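Local coordinates for Ycf48-like protein (PDB 5OJ5) that binds the C-terminal extension of the photosystem II D1 protein and probably acts early in photosystem II assembly and in replacement of photodamaged D1, at residues S263-N268 / W302-D307; I318-P323 / L336-D341. One frame throughout, in Å; residues are numbered along the deposited sequence.

Contact 1 of 2, residues S263-N268 / W302-D307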
loop_
_atom_site.group_PDB
_atom_site.type_symbol
_atom_site.label_atom_id
_atom_site.label_comp_id
_atom_site.label_asym_id
_atom_site.label_seq_id
_atom_site.Cartn_x
_atom_site.Cartn_y
_atom_site.Cartn_z
ATOM N N SER A 263 -1.901 18.576 -12.400
ATOM C CA SER A 263 -1.907 19.217 -11.088
ATOM C C SER A 263 -3.324 19.101 -10.559
ATOM O O SER A 263 -4.169 19.979 -10.803
ATOM C CB SER A 263 -1.518 20.683 -11.204
ATOM O OG SER A 263 -0.288 20.787 -11.873
ATOM N N PRO A 264 -3.625 18.035 -9.834
ATOM C CA PRO A 264 -5.005 17.842 -9.353
ATOM C C PRO A 264 -5.522 18.957 -8.451
ATOM O O PRO A 264 -6.722 19.259 -8.509
ATOM C CB PRO A 264 -4.897 16.500 -8.614
ATOM C CG PRO A 264 -3.850 15.776 -9.376
ATOM C CD PRO A 264 -2.814 16.820 -9.684
ATOM N N LEU A 265 -4.665 19.573 -7.626
ATOM C CA LEU A 265 -5.045 20.686 -6.753
ATOM C C LEU A 265 -4.557 22.026 -7.273
ATOM O O LEU A 265 -4.559 23.012 -6.524
ATOM C CB LEU A 265 -4.528 20.483 -5.330
ATOM C CG LEU A 265 -5.472 19.772 -4.389
ATOM C CD1 LEU A 265 -4.865 19.610 -3.026
ATOM C CD2 LEU A 265 -6.786 20.506 -4.282
ATOM N N ARG A 266 -4.175 22.099 -8.539
ATOM C CA ARG A 266 -3.774 23.375 -9.136
ATOM C C ARG A 266 -2.693 24.114 -8.327
ATOM O O ARG A 266 -2.644 25.348 -8.313
ATOM C CB ARG A 266 -4.988 24.291 -9.351
ATOM C CG ARG A 266 -6.090 23.677 -10.196
ATOM C CD ARG A 266 -7.271 24.633 -10.314
ATOM N NE ARG A 266 -6.873 25.971 -10.757
ATOM C CZ ARG A 266 -7.566 27.087 -10.522
ATOM N NH1 ARG A 266 -8.702 27.046 -9.830
ATOM N NH2 ARG A 266 -7.122 28.254 -10.974
ATOM N N ARG A 267 -1.832 23.397 -7.612
ATOM C CA ARG A 267 -0.823 24.067 -6.797
ATOM C C ARG A 267 0.257 23.062 -6.429
ATOM O O ARG A 267 0.090 21.855 -6.605
ATOM C CB ARG A 267 -1.422 24.747 -5.553
ATOM C CG ARG A 267 -2.004 23.802 -4.508
ATOM C CD ARG A 267 -3.128 24.496 -3.734
ATOM N NE ARG A 267 -3.791 23.601 -2.789
ATOM C CZ ARG A 267 -3.657 23.674 -1.466
ATOM N NH1 ARG A 267 -4.300 22.817 -0.680
ATOM N NH2 ARG A 267 -2.877 24.603 -0.926
ATOM N N ASN A 268 1.374 23.587 -5.920
ATOM C CA ASN A 268 2.555 22.797 -5.596
ATOM C C ASN A 268 2.721 22.552 -4.104
ATOM O O ASN A 268 3.624 21.806 -3.714
ATOM C CB ASN A 268 3.821 23.506 -6.104
ATOM C CG ASN A 268 3.777 23.789 -7.591
ATOM O OD1 ASN A 268 3.915 22.882 -8.412
ATOM N ND2 ASN A 268 3.597 25.057 -7.947
ATOM N N TRP A 302 -10.354 16.418 -11.278
ATOM C CA TRP A 302 -10.412 16.054 -9.876
ATOM C C TRP A 302 -11.318 17.005 -9.122
ATOM O O TRP A 302 -11.427 18.191 -9.431
ATOM C CB TRP A 302 -8.983 16.136 -9.260
ATOM C CG TRP A 302 -8.078 15.091 -9.884
ATOM C CD1 TRP A 302 -7.358 15.214 -11.036
ATOM C CD2 TRP A 302 -7.858 13.760 -9.398
ATOM N NE1 TRP A 302 -6.691 14.033 -11.282
ATOM C CE2 TRP A 302 -6.993 13.129 -10.308
ATOM C CE3 TRP A 302 -8.328 13.030 -8.305
ATOM C CZ2 TRP A 302 -6.565 11.828 -10.139
ATOM C CZ3 TRP A 302 -7.910 11.731 -8.142
ATOM C CH2 TRP A 302 -7.035 11.135 -9.056
ATOM N N GLN A 303 -11.915 16.472 -8.082
ATOM C CA GLN A 303 -12.688 17.234 -7.142
ATOM C C GLN A 303 -12.189 16.867 -5.755
ATOM O O GLN A 303 -11.647 15.773 -5.529
ATOM C CB GLN A 303 -14.177 16.925 -7.292
ATOM C CG GLN A 303 -14.713 17.408 -8.646
ATOM C CD GLN A 303 -16.208 17.224 -8.845
ATOM O OE1 GLN A 303 -16.869 16.518 -8.079
ATOM N NE2 GLN A 303 -16.768 17.925 -9.858
ATOM N N GLN A 304 -12.353 17.778 -4.824
ATOM C CA GLN A 304 -11.812 17.580 -3.493
ATOM C C GLN A 304 -12.894 17.100 -2.528
ATOM O O GLN A 304 -14.014 17.610 -2.542
ATOM C CB GLN A 304 -11.186 18.860 -2.933
ATOM C CG GLN A 304 -10.600 18.667 -1.561
ATOM C CD GLN A 304 -9.634 19.741 -1.171
ATOM O OE1 GLN A 304 -9.629 20.832 -1.746
ATOM N NE2 GLN A 304 -8.810 19.447 -0.182
ATOM N N ASP A 305 -12.554 16.127 -1.676
ATOM C CA ASP A 305 -13.427 15.734 -0.568
ATOM C C ASP A 305 -13.147 16.687 0.584
ATOM O O ASP A 305 -12.194 16.504 1.351
ATOM C CB ASP A 305 -13.157 14.292 -0.189
ATOM C CG ASP A 305 -14.123 13.779 0.840
ATOM O OD1 ASP A 305 -14.670 14.552 1.635
ATOM O OD2 ASP A 305 -14.304 12.531 0.876
ATOM N N VAL A 306 -13.971 17.725 0.687
ATOM C CA VAL A 306 -13.652 18.788 1.623
ATOM C C VAL A 306 -13.923 18.367 3.059
ATOM O O VAL A 306 -13.340 18.953 3.984
ATOM C CB VAL A 306 -14.359 20.125 1.282
ATOM C CG1 VAL A 306 -13.853 20.616 -0.103
ATOM C CG2 VAL A 306 -15.882 19.992 1.322
ATOM N N ASP A 307 -14.816 17.394 3.286
ATOM C CA ASP A 307 -15.150 17.039 4.662
ATOM C C ASP A 307 -13.958 16.504 5.389
ATOM O O ASP A 307 -13.821 16.736 6.589
ATOM C CB ASP A 307 -16.250 15.997 4.724
ATOM C CG ASP A 307 -17.517 16.518 4.139
ATOM O OD1 ASP A 307 -18.392 17.035 4.844
ATOM O OD2 ASP A 307 -17.576 16.504 2.899
#

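Contact 2 of 2, residues I318-P323 / L336-D341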
loop_
_atom_site.group_PDB
_atom_site.type_symbol
_atom_site.label_atom_id
_atom_site.label_comp_id
_atom_site.label_asym_id
_atom_site.label_seq_id
_atom_site.Cartn_x
_atom_site.Cartn_y
_atom_site.Cartn_z
ATOM N N ILE A 318 -4.176 4.087 0.370
ATOM C CA ILE A 318 -5.565 3.787 0.048
ATOM C C ILE A 318 -5.644 2.313 -0.329
ATOM O O ILE A 318 -4.934 1.882 -1.236
ATOM C CB ILE A 318 -6.061 4.627 -1.149
ATOM C CG1 ILE A 318 -5.842 6.142 -0.950
ATOM C CG2 ILE A 318 -7.544 4.268 -1.448
ATOM C CD1 ILE A 318 -5.900 6.871 -2.302
ATOM N N LEU A 319 -6.527 1.562 0.310
ATOM C CA LEU A 319 -6.688 0.131 0.046
ATOM C C LEU A 319 -8.148 -0.130 -0.282
ATOM O O LEU A 319 -8.994 -0.042 0.605
ATOM C CB LEU A 319 -6.270 -0.683 1.270
ATOM C CG LEU A 319 -4.785 -0.602 1.611
ATOM C CD1 LEU A 319 -4.471 -1.363 2.875
ATOM C CD2 LEU A 319 -3.896 -1.215 0.485
ATOM N N PHE A 320 -8.442 -0.494 -1.514
ATOM C CA PHE A 320 -9.781 -0.947 -1.888
ATOM C C PHE A 320 -9.761 -2.456 -1.972
ATOM O O PHE A 320 -8.907 -3.033 -2.645
ATOM C CB PHE A 320 -10.239 -0.366 -3.223
ATOM C CG PHE A 320 -10.693 1.070 -3.098
ATOM C CD1 PHE A 320 -11.864 1.363 -2.448
ATOM C CD2 PHE A 320 -9.930 2.110 -3.652
ATOM C CE1 PHE A 320 -12.281 2.696 -2.331
ATOM C CE2 PHE A 320 -10.343 3.411 -3.527
ATOM C CZ PHE A 320 -11.507 3.696 -2.869
ATOM N N PHE A 321 -10.680 -3.085 -1.292
ATOM C CA PHE A 321 -10.866 -4.529 -1.356
ATOM C C PHE A 321 -11.947 -4.946 -2.342
ATOM O O PHE A 321 -11.887 -6.052 -2.883
ATOM C CB PHE A 321 -11.140 -5.072 0.053
ATOM C CG PHE A 321 -9.972 -4.867 0.944
ATOM C CD1 PHE A 321 -8.894 -5.755 0.872
ATOM C CD2 PHE A 321 -9.867 -3.770 1.776
ATOM C CE1 PHE A 321 -7.753 -5.547 1.607
ATOM C CE2 PHE A 321 -8.687 -3.550 2.528
ATOM C CZ PHE A 321 -7.646 -4.456 2.437
ATOM N N SER A 322 -12.856 -4.053 -2.613
ATOM C CA SER A 322 -13.870 -4.228 -3.645
ATOM C C SER A 322 -14.454 -2.849 -3.882
ATOM O O SER A 322 -14.115 -1.909 -3.164
ATOM C CB SER A 322 -14.958 -5.153 -3.125
ATOM O OG SER A 322 -15.800 -4.484 -2.209
ATOM N N PRO A 323 -15.371 -2.677 -4.838
ATOM C CA PRO A 323 -15.968 -1.349 -5.025
ATOM C C PRO A 323 -16.766 -0.836 -3.856
ATOM O O PRO A 323 -17.074 0.354 -3.845
ATOM C CB PRO A 323 -16.814 -1.510 -6.286
ATOM C CG PRO A 323 -16.063 -2.533 -7.079
ATOM C CD PRO A 323 -15.614 -3.533 -6.013
ATOM N N LEU A 336 -9.761 5.929 7.601
ATOM C CA LEU A 336 -11.038 6.250 6.969
ATOM C C LEU A 336 -11.599 4.974 6.379
ATOM O O LEU A 336 -10.846 4.168 5.803
ATOM C CB LEU A 336 -10.885 7.274 5.852
ATOM C CG LEU A 336 -10.112 8.548 6.190
ATOM C CD1 LEU A 336 -10.045 9.454 4.935
ATOM C CD2 LEU A 336 -10.677 9.230 7.374
ATOM N N ARG A 337 -12.911 4.788 6.481
ATOM C CA ARG A 337 -13.611 3.608 5.970
ATOM C C ARG A 337 -14.635 4.046 4.922
ATOM O O ARG A 337 -15.401 4.988 5.142
ATOM C CB ARG A 337 -14.325 2.864 7.099
ATOM C CG ARG A 337 -15.045 1.602 6.625
ATOM C CD ARG A 337 -15.617 0.844 7.818
ATOM N NE ARG A 337 -16.861 1.449 8.253
ATOM C CZ ARG A 337 -18.067 1.124 7.780
ATOM N NH1 ARG A 337 -18.218 0.208 6.849
ATOM N NH2 ARG A 337 -19.130 1.752 8.221
ATOM N N TYR A 338 -14.644 3.351 3.792
ATOM C CA TYR A 338 -15.551 3.681 2.679
ATOM C C TYR A 338 -16.958 3.195 3.004
ATOM O O TYR A 338 -17.146 2.028 3.345
ATOM C CB TYR A 338 -15.056 3.005 1.395
ATOM C CG TYR A 338 -15.837 3.447 0.192
ATOM C CD1 TYR A 338 -15.448 4.560 -0.519
ATOM C CD2 TYR A 338 -16.983 2.768 -0.217
ATOM C CE1 TYR A 338 -16.181 5.016 -1.610
ATOM C CE2 TYR A 338 -17.721 3.217 -1.319
ATOM C CZ TYR A 338 -17.299 4.337 -1.993
ATOM O OH TYR A 338 -18.035 4.791 -3.068
ATOM N N VAL A 339 -17.938 4.081 2.869
ATOM C CA VAL A 339 -19.344 3.784 3.123
ATOM C C VAL A 339 -20.137 4.163 1.865
ATOM O O VAL A 339 -20.243 5.354 1.512
ATOM C CB VAL A 339 -19.863 4.555 4.341
ATOM C CG1 VAL A 339 -21.342 4.248 4.546
ATOM C CG2 VAL A 339 -19.045 4.197 5.583
ATOM N N THR A 340 -20.669 3.164 1.174
ATOM C CA THR A 340 -21.457 3.429 -0.029
ATOM C C THR A 340 -22.629 4.358 0.280
ATOM O O THR A 340 -23.304 4.212 1.302
ATOM C CB THR A 340 -22.005 2.103 -0.545
ATOM O OG1 THR A 340 -20.915 1.195 -0.733
ATOM C CG2 THR A 340 -22.752 2.284 -1.866
ATOM N N ASP A 341 -22.888 5.302 -0.629
ATOM C CA ASP A 341 -24.060 6.185 -0.552
ATOM C C ASP A 341 -25.342 5.367 -0.755
ATOM O O ASP A 341 -25.553 4.823 -1.835
ATOM C CB ASP A 341 -23.962 7.283 -1.633
ATOM C CG ASP A 341 -24.997 8.392 -1.466
ATOM O OD1 ASP A 341 -25.889 8.272 -0.598
ATOM O OD2 ASP A 341 -24.907 9.403 -2.205
HETATM O O HOH W 1 -20.039 1.263 -3.362
#

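Contact 1 of 2, residues S263-N268 / W302-D307
Pro-264 lies over one face of the Trp-302 indole, where an inter-blade loop of the beta-propeller meets the outer edge of the blade that follows it. The tight part is this CH-pi contact: Pro-264 CB sits 3.8 Å from the centroid of the five-membered ring, 18° off the ring normal, and comes within 3.7 Å of Trp-302 CD1. Pro-264 CG continues along the same face to Trp-302 NE1 (3.8 Å). The indole is swung back beside its own backbone N, with CG anti to the carbonyl carbon (chi1 -66°), and its NE1 makes a weak hydrogen bond to Gly-299 O. Leu-285 and Ile-247 touch both Pro-264 and Trp-302, so the pair is part of a buried apolar patch. A type I beta turn presents the proline, closed by Arg-266 N to Ser-263 O at 3.1 Å. Toward the surface the packing thins: the Leu-265 side chain meets the partly exposed Gln-304 nearly at right angles, with only Leu-265 CD2 approaching Gln-304 OE1, at 3.8 Å. Gln-304 reaches there with CG anti to its backbone N (chi1 -179°) and the chain beyond extended. No hydrogen bond crosses between the segments, which implies that the loop meets the blade edge here through shape and dispersion, with the turn's own hydrogen bond fixing the loop that carries the proline.

Contact 2 of 2, residues I318-P323 / L336-D341
Phe-320 and Tyr-338 meet across one face of the propeller blade that closes the ring, in which the N-terminal strand 47-51 joins three strands from the C-terminal end of the chain, the "velcro" closure of beta-propellers. Strands 317-320 and 334-338 are not neighbours; strand 325-329 runs between them, antiparallel to both, so their side chains have to span its width. The apolar contact is slight: Phe-320 CE1 is 4.1 Å from Tyr-338 CD1, and the tyrosine carbon lies at the edge of the phenylalanine ring, near its plane. The two ring planes are inclined by about 73°. Tyr-338 carries its ring toward Phe-320 with CG anti to the backbone N (chi1 -173°), and the same ring packs edge-to-face with Trp-47, linking this contact to the N-terminal strand. Beyond Phe-320 a classic beta bulge, with Phe-321 and Ser-322 both facing Gln-325, leads the chain to Pro-323, whose O adds a van der Waals approach to Tyr-338 CE2 at 3.9 Å. Among polar contacts, Arg-278 NH1 donates a hydrogen bond to Pro-323 O. No direct hydrogen bond joins the two segments. A water bridges them at the exposed end instead, donating to Pro-323 O at 3.1 Å and pairing with Thr-340 OG1 at 2.8 Å.

Overall arrangement
The two contacts belong to successive blades of the seven-bladed propeller and follow one another in the chain, contact 1 closing before contact 2 opens. Strand 303-304 is the outer edge of one blade, and strand 317-320, the next in sequence, starts the closing blade. Their centres are about 20 Å apart and their nearest atoms about 7 Å, without touching. Contact 1 lies further out, its centre about 21 Å from the centre of the chain against about 14 Å for contact 2. The N-terminal region reaches both: Pro-40 and Leu-42 form backbone hydrogen bonds with Gln-304, and Glu-48 forms a salt bridge with Arg-337 NE. Asn-268 is weakly hydrogen-bonded to Arg-225 of the Arg-rich patch.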